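Local coordinates for protein CT_858 (Chlamydia trachomatis, PDB 3DOR) that probably acts as a secreted serine-type endopeptidase, with a PDZ-like region and a peptidase family S41 region in one chain, at residues S329-L334 and V451-P456; T357-E362 and N479-I484. One frame throughout, in Å; residues are numbered along the deposited sequence.

In the fold
From the N terminus the chain leaves helix 316-330, enters strand 333-337 and passes through 357-362 into strand 361-368, before returning through 451-456 to strand 457-461 and through helix 468-478 to 479-484. Interaction 1 closes the first loop, with 116 residues between its segments; interaction 2 closes another of equal length. Because the segments alternate, the two loops cross. Interaction 1 joins neighbouring parallel strands of the mixed sheet at their starts, while interaction 2 ties the turn into strand 361-368, a member of the antiparallel sheet, to the end of helix 468-478. Their centres lie about 13 Å apart, and R481 NH2 reaching K455 O probably hydrogen-bonds the two together.

Interaction 1 of 2, residues S329-L334 and V451-P456; sequences SNTEAL and VQYSKP
Y453 carries this contact with its ring and K455 with its extended chain, while P456 brings the loop alongside the start of strand 333-337. The Y453 CG is anti to its backbone N (chi1 -168°), which sends the ring toward 329-334. L334 lies over one face, its CB 3.4 Å from Y453 CE2; a flat aromatic suits this place because it offers that face to L334 while also meeting I324 and F327 of helix 316-330. K455 runs straight beyond CG and ends with NZ 2.8 Å from T331 O, nearly along the C=O axis. K455 NZ also bonds S328 O, so one ammonium group holds a carbonyl in the last turn of helix 316-330 and another just beyond it, a reach that suits the long lysine side chain. P456 has no N-H to give, yet its carbonyl accepts L334 N at 2.9 Å in the carbonyl plane, while its CG lies 4.0 Å from A333 CB. The methyl of A333 is small enough for this close passage. Helix 549-564 packs against A333 and P456. In the S41 region's mixed sheet, the L334-P456 bond begins the pairing of parallel strands 333-337 and 457-461, which L334 continues by backbone bonding with C458.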
# COMPACT_ATOMS: atom_id res chain seq x y z
N SER B 329 35.57 -14.77 -18.56
CA SER B 329 36.76 -15.60 -18.73
C SER B 329 36.61 -16.78 -19.68
O SER B 329 37.57 -17.50 -19.93
CB SER B 329 37.22 -16.13 -17.37
OG SER B 329 37.63 -15.07 -16.52
N ASN B 330 35.43 -16.98 -20.23
CA ASN B 330 35.23 -18.14 -21.09
C ASN B 330 34.43 -17.83 -22.33
O ASN B 330 33.83 -18.73 -22.93
CB ASN B 330 34.50 -19.22 -20.30
CG ASN B 330 35.31 -19.69 -19.12
OD1 ASN B 330 36.17 -20.55 -19.25
ND2 ASN B 330 35.05 -19.10 -17.95
N THR B 331 34.47 -16.58 -22.75
CA THR B 331 33.66 -16.18 -23.88
C THR B 331 34.31 -15.03 -24.67
O THR B 331 35.18 -14.32 -24.16
CB THR B 331 32.28 -15.81 -23.28
OG1 THR B 331 31.25 -16.60 -23.88
CG2 THR B 331 32.01 -14.36 -23.39
N GLU B 332 33.90 -14.85 -25.93
CA GLU B 332 34.42 -13.77 -26.78
C GLU B 332 33.37 -12.67 -27.00
O GLU B 332 33.70 -11.55 -27.38
CB GLU B 332 34.86 -14.31 -28.15
CG GLU B 332 36.08 -15.22 -28.13
CD GLU B 332 36.31 -15.90 -29.48
OE1 GLU B 332 36.59 -15.19 -30.48
OE2 GLU B 332 36.21 -17.14 -29.55
N ALA B 333 32.11 -13.02 -26.82
CA ALA B 333 31.01 -12.06 -26.99
C ALA B 333 29.84 -12.61 -26.20
O ALA B 333 29.86 -13.77 -25.79
CB ALA B 333 30.64 -11.92 -28.47
N LEU B 334 28.81 -11.79 -26.01
CA LEU B 334 27.66 -12.20 -25.22
C LEU B 334 26.34 -11.78 -25.87
O LEU B 334 26.17 -10.62 -26.25
CB LEU B 334 27.75 -11.54 -23.84
CG LEU B 334 27.04 -12.05 -22.57
CD1 LEU B 334 26.49 -10.85 -21.83
CD2 LEU B 334 25.93 -13.04 -22.87
N VAL B 451 32.64 -7.21 -10.93
CA VAL B 451 32.35 -7.85 -12.21
C VAL B 451 31.92 -6.86 -13.27
O VAL B 451 30.96 -6.11 -13.11
CB VAL B 451 31.29 -9.00 -12.04
CG1 VAL B 451 31.10 -9.31 -10.56
CG2 VAL B 451 29.98 -8.64 -12.70
N GLN B 452 32.68 -6.86 -14.37
CA GLN B 452 32.45 -5.96 -15.50
C GLN B 452 32.65 -6.69 -16.83
O GLN B 452 33.79 -6.94 -17.22
CB GLN B 452 33.45 -4.79 -15.46
CG GLN B 452 33.45 -3.93 -14.19
CD GLN B 452 34.66 -3.00 -14.15
OE1 GLN B 452 35.33 -2.79 -15.16
NE2 GLN B 452 34.94 -2.44 -12.97
N TYR B 453 31.58 -7.02 -17.54
CA TYR B 453 31.78 -7.67 -18.83
C TYR B 453 32.20 -6.55 -19.79
O TYR B 453 31.50 -5.55 -19.92
CB TYR B 453 30.49 -8.32 -19.31
CG TYR B 453 30.70 -9.24 -20.49
CD1 TYR B 453 31.38 -10.45 -20.35
CD2 TYR B 453 30.23 -8.90 -21.76
CE1 TYR B 453 31.58 -11.30 -21.43
CE2 TYR B 453 30.43 -9.74 -22.85
CZ TYR B 453 31.11 -10.94 -22.68
OH TYR B 453 31.30 -11.78 -23.74
N SER B 454 33.34 -6.72 -20.45
CA SER B 454 33.83 -5.68 -21.36
C SER B 454 33.97 -6.12 -22.80
O SER B 454 34.55 -5.40 -23.60
CB SER B 454 35.19 -5.15 -20.87
OG SER B 454 36.14 -6.20 -20.78
N LYS B 455 33.45 -7.29 -23.14
CA LYS B 455 33.53 -7.76 -24.51
C LYS B 455 32.27 -7.37 -25.28
O LYS B 455 31.34 -6.84 -24.70
CB LYS B 455 33.75 -9.27 -24.52
CG LYS B 455 35.05 -9.62 -23.82
CD LYS B 455 35.32 -11.09 -23.72
CE LYS B 455 36.50 -11.32 -22.77
NZ LYS B 455 37.04 -12.68 -22.87
N PRO B 456 32.23 -7.62 -26.59
CA PRO B 456 31.02 -7.24 -27.33
C PRO B 456 29.73 -7.89 -26.85
O PRO B 456 29.71 -9.03 -26.39
CB PRO B 456 31.37 -7.55 -28.79
CG PRO B 456 32.59 -8.44 -28.72
CD PRO B 456 33.33 -7.96 -27.51

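Interaction 2 of 2, residues T357-E362 and N479-I484; sequences TDRPLE and NDRALI. With SO4 (sulfate ion), chain Q.
A Schellman motif ends helix 468-478 here, and the side chains around it grip the turn that leads into strand 361-368. D480, with positive phi, is its C-prime residue, and R481 N bonds back to L476 O. N479, just past the helix, has CG anti to its carbonyl carbon (chi1 -78°), so its amide faces the backbone of E362. N479 OD1 receives E362 N at 2.7 Å from above the amide plane, whereas N479 ND2 gives to E362 O at 2.8 Å, on a lone pair and almost straight at 167°. Asparagine suits the place because one short side chain both accepts from and donates to the same residue's backbone; ND2 also reaches V475 O within the helix.

R359, earlier in the same turn, reaches N479 with its tip. Its CG takes the crowded position between backbone N and carbonyl carbon, and the chain then runs extended to NE. The guanidinium meets N479 O edge-on: NH2 donates in its own plane at 2.7 Å, and NH1 adds a weak bond. L361 CD2 lies over one guanidinium face, toward the rim, and also touches R481 CG at 3.6 Å. R481, bent at chi2 and chi3, lays its aliphatic part against L361 and T357 before its tip turns to K455 O and L356 O. Two arginines this close probably repel one another, a cost that the nearby sulfate, probably from the crystallisation liquor, would ease. Within the turn, T357 OG1 donates to R359 O at 2.6 Å, on a lone pair. On the sulfate, R359 NE meets O2 at 2.7 Å and R359 NH2 meets O4 at 3.0 Å, both nearly straight.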
# COMPACT_ATOMS: atom_id res chain seq x y z
N THR B 357 29.61 -3.39 -18.18
CA THR B 357 30.46 -2.33 -18.72
C THR B 357 31.67 -2.08 -17.84
O THR B 357 31.66 -2.39 -16.65
CB THR B 357 29.68 -1.02 -18.85
OG1 THR B 357 30.53 -0.02 -19.42
CG2 THR B 357 29.19 -0.54 -17.48
N ASP B 358 32.72 -1.52 -18.44
CA ASP B 358 33.94 -1.18 -17.71
C ASP B 358 34.12 0.34 -17.72
O ASP B 358 35.11 0.88 -17.22
CB ASP B 358 35.16 -1.87 -18.33
CG ASP B 358 35.41 -1.47 -19.78
OD1 ASP B 358 34.54 -0.83 -20.39
OD2 ASP B 358 36.49 -1.82 -20.31
N ARG B 359 33.14 1.03 -18.30
CA ARG B 359 33.13 2.49 -18.39
C ARG B 359 31.74 2.99 -18.00
O ARG B 359 30.74 2.28 -18.15
CB ARG B 359 33.46 2.95 -19.83
CG ARG B 359 32.49 2.44 -20.91
CD ARG B 359 33.02 2.75 -22.32
NE ARG B 359 32.20 2.17 -23.38
CZ ARG B 359 31.11 2.74 -23.89
NH1 ARG B 359 30.71 3.92 -23.45
NH2 ARG B 359 30.43 2.13 -24.85
N PRO B 360 31.65 4.22 -17.47
CA PRO B 360 30.34 4.74 -17.08
C PRO B 360 29.38 4.86 -18.27
O PRO B 360 29.81 5.10 -19.40
CB PRO B 360 30.67 6.08 -16.45
CG PRO B 360 31.91 6.51 -17.19
CD PRO B 360 32.71 5.22 -17.25
N LEU B 361 28.09 4.70 -18.00
CA LEU B 361 27.07 4.79 -19.03
C LEU B 361 26.09 5.92 -18.71
O LEU B 361 25.45 5.92 -17.66
CB LEU B 361 26.30 3.47 -19.14
CG LEU B 361 27.12 2.20 -19.44
CD1 LEU B 361 26.22 0.98 -19.39
CD2 LEU B 361 27.78 2.34 -20.80
N GLU B 362 25.97 6.89 -19.61
CA GLU B 362 25.05 8.01 -19.42
C GLU B 362 23.63 7.47 -19.34
O GLU B 362 23.26 6.57 -20.09
CB GLU B 362 25.15 8.99 -20.59
CG GLU B 362 26.05 10.18 -20.33
CD GLU B 362 25.51 11.09 -19.25
OE1 GLU B 362 24.34 11.52 -19.38
OE2 GLU B 362 26.24 11.38 -18.28
N ASN B 479 24.91 4.71 -25.53
CA ASN B 479 26.28 4.80 -25.00
C ASN B 479 27.20 3.96 -25.88
O ASN B 479 28.38 3.79 -25.58
CB ASN B 479 26.35 4.29 -23.55
CG ASN B 479 25.83 5.30 -22.54
OD1 ASN B 479 26.52 6.27 -22.20
ND2 ASN B 479 24.62 5.09 -22.05
N ASP B 480 26.63 3.44 -26.97
CA ASP B 480 27.38 2.61 -27.93
C ASP B 480 28.09 1.43 -27.24
O ASP B 480 29.23 1.11 -27.58
CB ASP B 480 28.43 3.46 -28.66
CG ASP B 480 27.82 4.61 -29.47
OD1 ASP B 480 28.21 5.77 -29.30
OD2 ASP B 480 26.89 4.29 -30.36
N ARG B 481 27.42 0.78 -26.29
CA ARG B 481 28.02 -0.35 -25.56
C ARG B 481 27.66 -1.69 -26.20
O ARG B 481 28.42 -2.65 -26.12
CB ARG B 481 27.50 -0.37 -24.11
CG ARG B 481 28.57 -0.39 -23.02
CD ARG B 481 29.05 -1.78 -22.62
NE ARG B 481 29.71 -2.44 -23.72
CZ ARG B 481 30.27 -3.64 -23.66
NH1 ARG B 481 30.29 -4.34 -22.54
NH2 ARG B 481 30.77 -4.16 -24.77
N ALA B 482 26.49 -1.76 -26.81
CA ALA B 482 26.04 -3.00 -27.42
C ALA B 482 25.29 -2.83 -28.72
O ALA B 482 24.77 -1.76 -29.02
CB ALA B 482 25.15 -3.76 -26.43
N LEU B 483 25.24 -3.92 -29.47
CA LEU B 483 24.54 -3.97 -30.74
C LEU B 483 23.11 -4.39 -30.37
O LEU B 483 22.92 -5.43 -29.72
CB LEU B 483 25.19 -5.04 -31.62
CG LEU B 483 25.13 -5.00 -33.16
CD1 LEU B 483 24.47 -6.27 -33.66
CD2 LEU B 483 24.43 -3.76 -33.66
N ILE B 484 22.11 -3.59 -30.74
CA ILE B 484 20.72 -3.92 -30.40
C ILE B 484 20.05 -4.50 -31.64
O ILE B 484 20.04 -3.88 -32.71
CB ILE B 484 19.93 -2.67 -29.89
CG1 ILE B 484 20.40 -2.27 -28.48
CG2 ILE B 484 18.46 -3.02 -29.73
CD1 ILE B 484 21.80 -1.94 -28.37
S SO4 Q . 32.88 -0.64 -25.58
O1 SO4 Q . 33.16 -2.12 -25.75
O2 SO4 Q . 33.08 -0.27 -24.13
O3 SO4 Q . 33.82 0.20 -26.42
O4 SO4 Q . 31.45 -0.41 -26.05